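Local atomic coordinates of NADH-rubredoxin oxidoreductase (Clostridium acetobutylicum, PDB entry 3KLJ), a protein that catalyses the NADH-dependent reduction of rubredoxin through a bound FAD, passing electrons along chains that scavenge dioxygen in an obligate anaerobe. Residues F269-Q283 against D295-L307. Residues are numbered along the deposited sequence; the frame is centred on the assembly and turned at random.
Sequences FYGKNPGLINIANKQ and DASYSEIIPSPIL. With FAD (flavin-adenine dinucleotide), chain B.
Y298 sets one edge of its ring against a face of F269 and offers one of its own faces to Q283. With F269 the pairing is an offset edge-to-face stack, ring centroids 5.3 Å apart and planes at 71°. Its closest atoms are Y298 CD1 and F269 CE2, at 3.6 Å. The opposite face of F269 meets the rim of Y270. With Q283 it is a CH-pi contact, CG standing 3.7 Å from the Y298 centroid and only 7° off the ring normal. Extended beyond CG, the Q283 chain keeps its amide beside the ring and steeply inclined to it, NE2 lying 3.4 Å from Y298 CE1, while OE1 accepts a hydrogen bond from G264 N. K282 CD touches the Y298 edge, and its CB lies 3.8 Å from I301 CD1; its ammonium turns to a salt bridge with E285.

On the solvent-exposed side, K272 NZ meets the syn lone pair of E300 OE2 at 2.8 Å. E300 reaches it with CG anti to the backbone N and the rest of the chain straight. Nearer the flavin, L276 CD1 packs against I302 CG2, while its CD2 branch faces FAD O2.

Second-shell order comes from the backbone: the type I' turn F269–K272 places the phenyl ring and the lysine, and L276 is the N-cap of helix 277-291. The first amide of that helix, I277 N, donates to FAD O2 at 2.9 Å and 162°, a geometry that probably lets the helix N-terminus stabilise negative charge on the reduced flavin. Chemically the contact is mostly apolar, with one surface salt bridge; it lays the 295-307 connection, which runs from the FAD-binding domain into the C-terminal domain, along the flavin-binding helix.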
# COMPACT_ATOMS: atom_id res chain seq x y z
N PHE A 269 13.03 -1.58 -5.49
CA PHE A 269 14.06 -2.62 -5.36
C PHE A 269 13.90 -3.59 -6.51
O PHE A 269 12.88 -4.29 -6.61
CB PHE A 269 13.89 -3.36 -4.03
CG PHE A 269 14.84 -4.51 -3.84
CD1 PHE A 269 16.22 -4.30 -3.78
CD2 PHE A 269 14.36 -5.82 -3.70
CE1 PHE A 269 17.11 -5.37 -3.60
CE2 PHE A 269 15.22 -6.88 -3.50
CZ PHE A 269 16.61 -6.66 -3.44
N TYR A 270 14.90 -3.64 -7.39
CA TYR A 270 14.79 -4.40 -8.63
C TYR A 270 13.50 -4.09 -9.38
O TYR A 270 12.86 -4.98 -9.93
CB TYR A 270 14.92 -5.90 -8.37
CG TYR A 270 16.35 -6.34 -8.19
CD1 TYR A 270 16.84 -6.68 -6.94
CD2 TYR A 270 17.23 -6.42 -9.29
CE1 TYR A 270 18.16 -7.12 -6.76
CE2 TYR A 270 18.55 -6.85 -9.12
CZ TYR A 270 19.00 -7.19 -7.86
OH TYR A 270 20.29 -7.60 -7.67
N GLY A 271 13.13 -2.80 -9.41
CA GLY A 271 11.98 -2.35 -10.20
C GLY A 271 10.64 -2.62 -9.53
O GLY A 271 9.58 -2.37 -10.11
N LYS A 272 10.68 -3.12 -8.30
CA LYS A 272 9.45 -3.43 -7.56
C LYS A 272 9.17 -2.41 -6.47
O LYS A 272 10.05 -2.06 -5.69
CB LYS A 272 9.47 -4.86 -7.00
CG LYS A 272 9.47 -5.93 -8.12
CD LYS A 272 8.64 -7.16 -7.76
CE LYS A 272 8.59 -8.14 -8.92
NZ LYS A 272 7.99 -9.46 -8.53
N ASN A 273 7.94 -1.91 -6.45
CA ASN A 273 7.52 -0.96 -5.43
C ASN A 273 6.09 -1.31 -5.00
O ASN A 273 5.16 -0.57 -5.31
CB ASN A 273 7.61 0.47 -5.99
CG ASN A 273 7.08 1.53 -5.01
OD1 ASN A 273 6.16 2.29 -5.33
ND2 ASN A 273 7.66 1.58 -3.81
N PRO A 274 5.92 -2.44 -4.29
CA PRO A 274 4.59 -3.02 -4.15
C PRO A 274 3.67 -2.28 -3.18
O PRO A 274 2.46 -2.39 -3.31
CB PRO A 274 4.88 -4.47 -3.69
CG PRO A 274 6.34 -4.72 -4.09
CD PRO A 274 6.95 -3.36 -3.78
N GLY A 275 4.24 -1.51 -2.25
CA GLY A 275 3.45 -0.66 -1.36
C GLY A 275 2.72 -1.45 -0.29
O GLY A 275 1.56 -1.17 -0.01
N LEU A 276 3.40 -2.44 0.29
CA LEU A 276 2.80 -3.34 1.26
C LEU A 276 3.53 -3.20 2.59
O LEU A 276 4.72 -2.91 2.62
CB LEU A 276 2.87 -4.79 0.76
CG LEU A 276 2.10 -5.10 -0.53
CD1 LEU A 276 2.43 -6.50 -1.08
CD2 LEU A 276 0.61 -4.95 -0.29
N ILE A 277 2.80 -3.43 3.69
CA ILE A 277 3.35 -3.20 5.03
C ILE A 277 4.44 -4.19 5.45
O ILE A 277 5.41 -3.78 6.10
CB ILE A 277 2.26 -2.98 6.14
CG1 ILE A 277 2.90 -2.35 7.38
CG2 ILE A 277 1.52 -4.27 6.46
CD1 ILE A 277 2.00 -1.50 8.21
N ASN A 278 4.34 -5.47 5.08
CA ASN A 278 5.40 -6.41 5.44
C ASN A 278 6.74 -6.02 4.79
O ASN A 278 7.80 -6.22 5.38
CB ASN A 278 5.01 -7.88 5.19
CG ASN A 278 4.69 -8.17 3.74
OD1 ASN A 278 4.61 -7.27 2.90
ND2 ASN A 278 4.50 -9.45 3.43
N ILE A 279 6.68 -5.44 3.59
CA ILE A 279 7.87 -4.91 2.90
C ILE A 279 8.44 -3.69 3.64
O ILE A 279 9.65 -3.56 3.77
CB ILE A 279 7.54 -4.55 1.42
CG1 ILE A 279 7.17 -5.84 0.67
CG2 ILE A 279 8.72 -3.84 0.74
CD1 ILE A 279 6.70 -5.65 -0.76
N ALA A 280 7.56 -2.81 4.11
CA ALA A 280 7.96 -1.64 4.89
C ALA A 280 8.72 -2.05 6.15
O ALA A 280 9.80 -1.53 6.44
CB ALA A 280 6.74 -0.79 5.25
N ASN A 281 8.14 -2.98 6.89
CA ASN A 281 8.75 -3.50 8.11
C ASN A 281 10.13 -4.11 7.83
O ASN A 281 11.10 -3.80 8.52
CB ASN A 281 7.84 -4.55 8.75
CG ASN A 281 6.55 -3.96 9.28
OD1 ASN A 281 5.50 -4.60 9.25
ND2 ASN A 281 6.63 -2.72 9.77
N LYS A 282 10.21 -4.96 6.81
CA LYS A 282 11.43 -5.71 6.54
C LYS A 282 12.51 -4.84 5.88
O LYS A 282 13.69 -4.96 6.21
CB LYS A 282 11.12 -6.94 5.69
CG LYS A 282 11.58 -8.26 6.29
CD LYS A 282 12.93 -8.72 5.70
CE LYS A 282 14.05 -8.77 6.74
NZ LYS A 282 14.32 -7.44 7.36
N GLN A 283 12.11 -3.97 4.95
CA GLN A 283 13.08 -3.03 4.38
C GLN A 283 13.55 -2.00 5.41
O GLN A 283 14.73 -1.67 5.46
CB GLN A 283 12.57 -2.34 3.12
CG GLN A 283 12.45 -3.29 1.91
CD GLN A 283 11.92 -2.59 0.67
OE1 GLN A 283 11.36 -1.49 0.75
NE2 GLN A 283 12.07 -3.24 -0.49
N ASP A 295 25.88 -5.46 7.50
CA ASP A 295 25.56 -5.57 6.06
C ASP A 295 24.48 -6.61 5.67
O ASP A 295 24.68 -7.43 4.75
CB ASP A 295 26.84 -5.72 5.21
CG ASP A 295 27.51 -7.08 5.35
OD1 ASP A 295 28.24 -7.47 4.42
OD2 ASP A 295 27.30 -7.76 6.38
N ALA A 296 23.35 -6.56 6.37
CA ALA A 296 22.19 -7.41 6.09
C ALA A 296 21.64 -7.15 4.69
O ALA A 296 21.70 -6.03 4.18
CB ALA A 296 21.10 -7.17 7.13
N SER A 297 21.12 -8.21 4.08
CA SER A 297 20.49 -8.12 2.77
C SER A 297 19.00 -8.43 2.82
O SER A 297 18.58 -9.45 3.35
CB SER A 297 21.15 -9.08 1.79
OG SER A 297 22.34 -8.53 1.29
N TYR A 298 18.22 -7.54 2.22
CA TYR A 298 16.82 -7.77 1.98
C TYR A 298 16.66 -8.69 0.78
O TYR A 298 17.29 -8.48 -0.26
CB TYR A 298 16.11 -6.44 1.71
CG TYR A 298 14.66 -6.58 1.30
CD1 TYR A 298 14.26 -6.40 -0.03
CD2 TYR A 298 13.68 -6.92 2.23
CE1 TYR A 298 12.94 -6.54 -0.41
CE2 TYR A 298 12.35 -7.06 1.86
CZ TYR A 298 11.99 -6.87 0.54
OH TYR A 298 10.68 -7.00 0.17
N SER A 299 15.81 -9.70 0.92
CA SER A 299 15.39 -10.45 -0.26
C SER A 299 13.88 -10.30 -0.44
O SER A 299 13.14 -10.23 0.53
CB SER A 299 15.82 -11.91 -0.20
OG SER A 299 15.06 -12.62 0.76
N GLU A 300 13.46 -10.24 -1.70
CA GLU A 300 12.05 -10.09 -2.05
C GLU A 300 11.22 -11.18 -1.38
O GLU A 300 11.52 -12.36 -1.51
CB GLU A 300 11.90 -10.16 -3.56
CG GLU A 300 10.53 -9.76 -4.06
CD GLU A 300 10.37 -9.97 -5.55
OE1 GLU A 300 11.39 -10.22 -6.25
OE2 GLU A 300 9.22 -9.90 -6.03
N ILE A 301 10.18 -10.78 -0.65
CA ILE A 301 9.41 -11.71 0.16
C ILE A 301 8.14 -12.19 -0.55
O ILE A 301 7.72 -13.34 -0.37
CB ILE A 301 8.91 -11.02 1.48
CG1 ILE A 301 10.00 -10.19 2.16
CG2 ILE A 301 8.28 -12.06 2.45
CD1 ILE A 301 9.44 -9.10 3.08
N ILE A 302 7.61 -11.33 -1.40
CA ILE A 302 6.19 -10.95 -1.29
C ILE A 302 5.05 -11.81 -1.84
O ILE A 302 4.85 -11.87 -3.06
CB ILE A 302 5.98 -9.48 -1.74
CG1 ILE A 302 7.27 -8.69 -1.51
CG2 ILE A 302 4.80 -8.87 -1.00
CD1 ILE A 302 7.68 -8.60 -0.03
N PRO A 303 4.30 -12.45 -0.91
CA PRO A 303 2.91 -12.82 -1.14
C PRO A 303 2.01 -11.73 -0.55
O PRO A 303 2.47 -10.89 0.24
CB PRO A 303 2.76 -14.13 -0.36
CG PRO A 303 3.92 -14.16 0.63
CD PRO A 303 4.78 -12.95 0.39
N SER A 304 0.72 -11.79 -0.87
CA SER A 304 -0.28 -10.92 -0.26
C SER A 304 -1.68 -11.49 -0.48
O SER A 304 -2.20 -11.45 -1.60
CB SER A 304 -0.18 -9.46 -0.77
OG SER A 304 -0.59 -9.35 -2.12
N PRO A 305 -2.26 -12.08 0.58
CA PRO A 305 -3.66 -12.48 0.44
C PRO A 305 -4.55 -11.26 0.61
O PRO A 305 -4.63 -10.68 1.70
CB PRO A 305 -3.87 -13.48 1.58
CG PRO A 305 -2.50 -13.78 2.13
CD PRO A 305 -1.68 -12.57 1.84
N ILE A 306 -5.17 -10.84 -0.48
CA ILE A 306 -6.19 -9.82 -0.42
C ILE A 306 -7.53 -10.56 -0.38
O ILE A 306 -7.54 -11.78 -0.37
CB ILE A 306 -6.06 -8.80 -1.60
CG1 ILE A 306 -6.04 -9.53 -2.95
CG2 ILE A 306 -4.81 -7.94 -1.41
CD1 ILE A 306 -5.52 -8.72 -4.13
N LEU A 307 -8.65 -9.88 -0.18
CA LEU A 307 -8.71 -8.61 0.50
C LEU A 307 -9.61 -8.88 1.70
O LEU A 307 -10.27 -9.91 1.76
CB LEU A 307 -9.28 -7.51 -0.41
CG LEU A 307 -10.74 -7.43 -0.87
CD1 LEU A 307 -10.99 -6.10 -1.57
CD2 LEU A 307 -11.15 -8.59 -1.76
PA FAD B . 4.07 5.52 5.41
O1A FAD B . 3.36 6.36 4.38
O2A FAD B . 3.13 4.62 6.18
O5B FAD B . 4.87 6.47 6.42
C5B FAD B . 5.70 7.50 5.93
C4B FAD B . 5.64 8.69 6.89
O4B FAD B . 6.57 9.69 6.48
C3B FAD B . 4.26 9.34 6.87
O3B FAD B . 3.79 9.48 8.21
C2B FAD B . 4.47 10.70 6.22
O2B FAD B . 3.66 11.70 6.79
C1B FAD B . 5.94 10.96 6.49
N9A FAD B . 6.57 11.88 5.51
C8A FAD B . 6.30 11.98 4.18
N7A FAD B . 7.10 12.94 3.65
C5A FAD B . 7.88 13.44 4.63
C6A FAD B . 8.86 14.44 4.63
N6A FAD B . 8.97 15.27 3.60
N1A FAD B . 9.49 14.74 5.83
C2A FAD B . 9.17 14.08 6.99
N3A FAD B . 8.19 13.10 6.98
C4A FAD B . 7.55 12.78 5.81
N1 FAD B . -0.58 -2.60 3.03
C2 FAD B . -0.70 -3.97 3.08
O2 FAD B . 0.30 -4.66 2.93
N3 FAD B . -1.91 -4.57 3.33
C4 FAD B . -3.03 -3.79 3.51
O4 FAD B . -4.11 -4.36 3.71
C4X FAD B . -2.93 -2.40 3.45
N5 FAD B . -4.05 -1.59 3.64
C5X FAD B . -3.94 -0.21 3.58
C6 FAD B . -5.07 0.59 3.77
C7 FAD B . -4.94 1.99 3.72
C7M FAD B . -6.14 2.86 3.92
C8 FAD B . -3.69 2.57 3.48
C8M FAD B . -3.53 4.07 3.41
C9 FAD B . -2.58 1.76 3.29
C9A FAD B . -2.69 0.37 3.34
N10 FAD B . -1.57 -0.43 3.16
C10 FAD B . -1.69 -1.81 3.21
C1' FAD B . -0.24 0.19 2.88
C2' FAD B . 0.63 0.29 4.11
O2' FAD B . 0.02 1.18 5.02
C3' FAD B . 1.97 0.83 3.66
O3' FAD B . 2.62 -0.13 2.84
C4' FAD B . 2.90 1.16 4.82
O4' FAD B . 2.28 2.09 5.70
C5' FAD B . 4.16 1.80 4.25
O5' FAD B . 4.92 2.28 5.34
P FAD B . 6.01 3.41 5.10
O1P FAD B . 6.71 3.69 6.42
O2P FAD B . 6.94 3.04 3.97
O3P FAD B . 5.19 4.70 4.59